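Local coordinates for death domain of TUBE (Drosophila melanogaster, PDB 1D2Z), which recruits the kinase Pelle to the plasma membrane through death domain pairing, activating it in the Toll pathway that sets embryonic dorsoventral polarity, at residues 1-13 / 125-137. Numbering follows the deposited sequence.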
# COMPACT_ATOMS: atom_id res chain seq x y z
N LEU B 1 13.66 17.77 12.14
CA LEU B 1 12.86 17.07 13.18
C LEU B 1 13.72 16.08 13.97
O LEU B 1 14.83 15.74 13.56
CB LEU B 1 11.69 16.33 12.53
CG LEU B 1 10.67 17.17 11.75
CD1 LEU B 1 9.65 16.27 11.07
CD2 LEU B 1 9.98 18.16 12.69
N SER B 2 13.19 15.63 15.11
CA SER B 2 13.90 14.68 15.97
C SER B 2 13.64 13.25 15.47
O SER B 2 13.61 12.29 16.25
CB SER B 2 13.44 14.82 17.42
OG SER B 2 14.22 14.02 18.29
N SER B 3 13.47 13.13 14.15
CA SER B 3 13.22 11.85 13.50
C SER B 3 14.45 10.94 13.49
O SER B 3 15.58 11.41 13.58
CB SER B 3 12.75 12.09 12.07
OG SER B 3 13.70 12.84 11.34
N LYS B 4 14.21 9.64 13.34
CA LYS B 4 15.28 8.65 13.30
C LYS B 4 16.14 8.80 12.04
O LYS B 4 17.36 8.61 12.09
CB LYS B 4 14.71 7.23 13.37
CG LYS B 4 13.97 6.93 14.66
CD LYS B 4 13.56 5.46 14.75
CE LYS B 4 12.48 5.11 13.74
NZ LYS B 4 12.02 3.70 13.90
N TYR B 5 15.51 9.16 10.93
CA TYR B 5 16.24 9.31 9.67
C TYR B 5 15.85 10.58 8.94
O TYR B 5 14.87 11.24 9.28
CB TYR B 5 15.97 8.10 8.77
CG TYR B 5 16.15 6.76 9.45
CD1 TYR B 5 17.42 6.27 9.76
CD2 TYR B 5 15.05 5.99 9.82
CE1 TYR B 5 17.59 5.05 10.41
CE2 TYR B 5 15.20 4.77 10.48
CZ TYR B 5 16.47 4.31 10.77
OH TYR B 5 16.64 3.11 11.43
N SER B 6 16.63 10.92 7.92
CA SER B 6 16.35 12.08 7.10
C SER B 6 16.18 11.60 5.66
O SER B 6 16.51 10.45 5.34
CB SER B 6 17.50 13.09 7.18
OG SER B 6 18.59 12.70 6.35
N ARG B 7 15.66 12.47 4.80
CA ARG B 7 15.46 12.12 3.40
C ARG B 7 16.74 11.69 2.71
O ARG B 7 16.72 10.89 1.77
CB ARG B 7 14.85 13.31 2.64
CG ARG B 7 13.35 13.43 2.79
CD ARG B 7 12.85 14.78 2.26
NE ARG B 7 11.54 14.68 1.63
CZ ARG B 7 10.44 14.22 2.22
NH1 ARG B 7 10.49 13.80 3.47
NH2 ARG B 7 9.30 14.17 1.55
N ASN B 8 17.87 12.21 3.20
CA ASN B 8 19.18 11.91 2.63
C ASN B 8 19.84 10.65 3.17
O ASN B 8 20.89 10.24 2.68
CB ASN B 8 20.11 13.11 2.82
CG ASN B 8 19.57 14.36 2.17
OD1 ASN B 8 18.88 15.16 2.80
ND2 ASN B 8 19.86 14.53 0.88
N THR B 9 19.24 10.04 4.19
CA THR B 9 19.78 8.81 4.77
C THR B 9 19.64 7.67 3.76
O THR B 9 18.55 7.43 3.24
CB THR B 9 19.01 8.44 6.04
OG1 THR B 9 19.10 9.51 6.98
CG2 THR B 9 19.57 7.15 6.66
N GLU B 10 20.75 7.00 3.47
CA GLU B 10 20.72 5.88 2.53
C GLU B 10 20.01 4.69 3.17
O GLU B 10 20.13 4.47 4.38
CB GLU B 10 22.14 5.50 2.12
CG GLU B 10 22.89 6.63 1.44
CD GLU B 10 24.29 6.25 1.02
OE1 GLU B 10 24.97 5.53 1.78
OE2 GLU B 10 24.72 6.66 -0.08
N LEU B 11 19.27 3.94 2.36
CA LEU B 11 18.52 2.79 2.86
C LEU B 11 19.41 1.77 3.57
O LEU B 11 18.99 1.15 4.55
CB LEU B 11 17.73 2.12 1.73
CG LEU B 11 16.67 2.99 1.05
CD1 LEU B 11 15.90 2.16 0.03
CD2 LEU B 11 15.72 3.57 2.09
N ARG B 12 20.64 1.62 3.09
CA ARG B 12 21.58 0.68 3.71
C ARG B 12 22.00 1.12 5.11
O ARG B 12 22.50 0.32 5.90
CB ARG B 12 22.82 0.49 2.83
CG ARG B 12 23.61 1.75 2.56
CD ARG B 12 24.86 1.44 1.77
NE ARG B 12 25.51 2.66 1.30
CZ ARG B 12 26.82 2.81 1.16
NH1 ARG B 12 27.65 1.82 1.46
NH2 ARG B 12 27.31 3.96 0.70
N ARG B 13 21.78 2.40 5.42
CA ARG B 13 22.13 2.96 6.73
C ARG B 13 20.97 2.83 7.71
O ARG B 13 21.14 3.05 8.91
CB ARG B 13 22.52 4.43 6.61
CG ARG B 13 23.71 4.70 5.70
CD ARG B 13 24.98 4.04 6.21
NE ARG B 13 26.17 4.65 5.63
CZ ARG B 13 27.33 4.02 5.45
NH1 ARG B 13 27.46 2.74 5.80
NH2 ARG B 13 28.36 4.67 4.94
N PHE B 125 3.99 4.70 6.43
CA PHE B 125 4.91 4.14 7.41
C PHE B 125 6.26 4.85 7.34
O PHE B 125 6.83 5.22 8.36
CB PHE B 125 5.11 2.64 7.16
CG PHE B 125 6.16 2.01 8.04
CD1 PHE B 125 5.91 1.76 9.38
CD2 PHE B 125 7.42 1.70 7.52
CE1 PHE B 125 6.89 1.20 10.20
CE2 PHE B 125 8.40 1.14 8.33
CZ PHE B 125 8.14 0.89 9.68
N VAL B 126 6.78 5.04 6.13
CA VAL B 126 8.05 5.71 5.94
C VAL B 126 7.98 7.17 6.39
O VAL B 126 8.91 7.69 7.01
CB VAL B 126 8.54 5.62 4.47
CG1 VAL B 126 9.73 6.55 4.23
CG2 VAL B 126 8.93 4.17 4.14
N ALA B 127 6.87 7.84 6.08
CA ALA B 127 6.70 9.24 6.46
C ALA B 127 6.64 9.43 7.97
O ALA B 127 7.38 10.24 8.53
CB ALA B 127 5.44 9.81 5.82
N LEU B 128 5.79 8.65 8.63
CA LEU B 128 5.63 8.74 10.07
C LEU B 128 6.80 8.17 10.88
O LEU B 128 7.51 8.91 11.55
CB LEU B 128 4.33 8.05 10.49
CG LEU B 128 3.03 8.69 9.99
CD1 LEU B 128 1.85 7.77 10.25
CD2 LEU B 128 2.83 10.03 10.68
N ASP B 129 7.00 6.87 10.76
CA ASP B 129 8.05 6.17 11.49
C ASP B 129 9.50 6.58 11.19
O ASP B 129 10.29 6.76 12.11
CB ASP B 129 7.89 4.66 11.32
CG ASP B 129 8.68 3.86 12.34
OD1 ASP B 129 9.87 3.56 12.08
OD2 ASP B 129 8.10 3.51 13.39
N PHE B 130 9.84 6.72 9.91
CA PHE B 130 11.21 7.09 9.53
C PHE B 130 11.52 8.58 9.57
O PHE B 130 12.58 8.99 10.06
CB PHE B 130 11.53 6.58 8.12
CG PHE B 130 11.69 5.09 8.00
CD1 PHE B 130 11.23 4.23 9.00
CD2 PHE B 130 12.27 4.54 6.87
CE1 PHE B 130 11.35 2.85 8.86
CE2 PHE B 130 12.40 3.16 6.72
CZ PHE B 130 11.94 2.31 7.71
N LEU B 131 10.61 9.39 9.03
CA LEU B 131 10.82 10.83 8.93
C LEU B 131 10.08 11.71 9.94
O LEU B 131 10.34 12.91 10.01
CB LEU B 131 10.48 11.30 7.52
CG LEU B 131 11.27 10.69 6.36
CD1 LEU B 131 10.58 10.98 5.04
CD2 LEU B 131 12.69 11.24 6.37
N ASN B 132 9.15 11.12 10.68
CA ASN B 132 8.34 11.84 11.66
C ASN B 132 7.49 12.93 10.98
O ASN B 132 7.02 13.86 11.63
CB ASN B 132 9.22 12.46 12.75
CG ASN B 132 8.44 12.83 14.01
OD1 ASN B 132 8.94 13.58 14.86
ND2 ASN B 132 7.22 12.31 14.14
N GLU B 133 7.32 12.80 9.67
CA GLU B 133 6.52 13.75 8.89
C GLU B 133 5.09 13.25 8.79
O GLU B 133 4.80 12.12 9.15
CB GLU B 133 7.09 13.90 7.48
CG GLU B 133 8.47 14.53 7.41
CD GLU B 133 8.98 14.67 5.99
OE1 GLU B 133 8.28 14.25 5.04
OE2 GLU B 133 10.10 15.21 5.82
N SER B 134 4.20 14.11 8.30
CA SER B 134 2.80 13.73 8.14
C SER B 134 2.65 12.89 6.87
O SER B 134 3.43 13.03 5.92
CB SER B 134 1.90 14.97 8.08
OG SER B 134 2.36 15.90 7.11
N THR B 135 1.65 12.02 6.87
CA THR B 135 1.39 11.15 5.73
C THR B 135 1.17 11.92 4.43
O THR B 135 0.55 12.99 4.43
CB THR B 135 0.20 10.22 6.01
OG1 THR B 135 -0.97 11.00 6.30
CG2 THR B 135 0.50 9.32 7.21
N PRO B 136 1.71 11.42 3.31
CA PRO B 136 1.56 12.09 2.01
C PRO B 136 0.11 12.24 1.58
O PRO B 136 -0.76 11.47 2.00
CB PRO B 136 2.34 11.17 1.05
CG PRO B 136 2.22 9.82 1.70
CD PRO B 136 2.45 10.15 3.16
N ALA B 137 -0.15 13.25 0.75
CA ALA B 137 -1.49 13.52 0.24
C ALA B 137 -1.96 12.42 -0.72
O ALA B 137 -1.16 11.79 -1.40
CB ALA B 137 -1.52 14.88 -0.47
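Y5 sets the edge of its ring against one face of F130, a T-shaped pair with planes at 68° and centroids 5.4 Å apart, and so joins the N-terminal arm of this death-domain helical bundle to the end of helix 120-130. Beside the rings, Y5 N donates to F130 O at 3.1 Å, the one backbone-to-backbone hydrogen bond across the two segments. Salt bridges flank this centre. A bend at chi3 of K4 brings NZ to 2.8 Å from D129 OD1, met on the syn side but 35° out of the carboxylate plane. At the other flank R7 NH1 approaches E133 OE1 at 2.7 Å, a weak, bent hydrogen bond within a salt bridge, the guanidinium and carboxylate planes 26° apart.

A second shell helps to position these groups: the Y5 hydroxyl is hydrogen-bonded to D18 OD2 and to the backbone N of E15, which can only donate to it, and R21 of helix 16-27 also pairs with D129 OD1. With an alanine in place of D129 the carboxylate shared by K4 and R21 is gone, and the K4 ammonium would probably lose its close anionic partner and be freer to turn. Past the helix end, where N132 turns to positive phi, S3 CB rests 3.6 Å from N132 CB, while S3 OG bonds back to Y5 O at 2.9 Å.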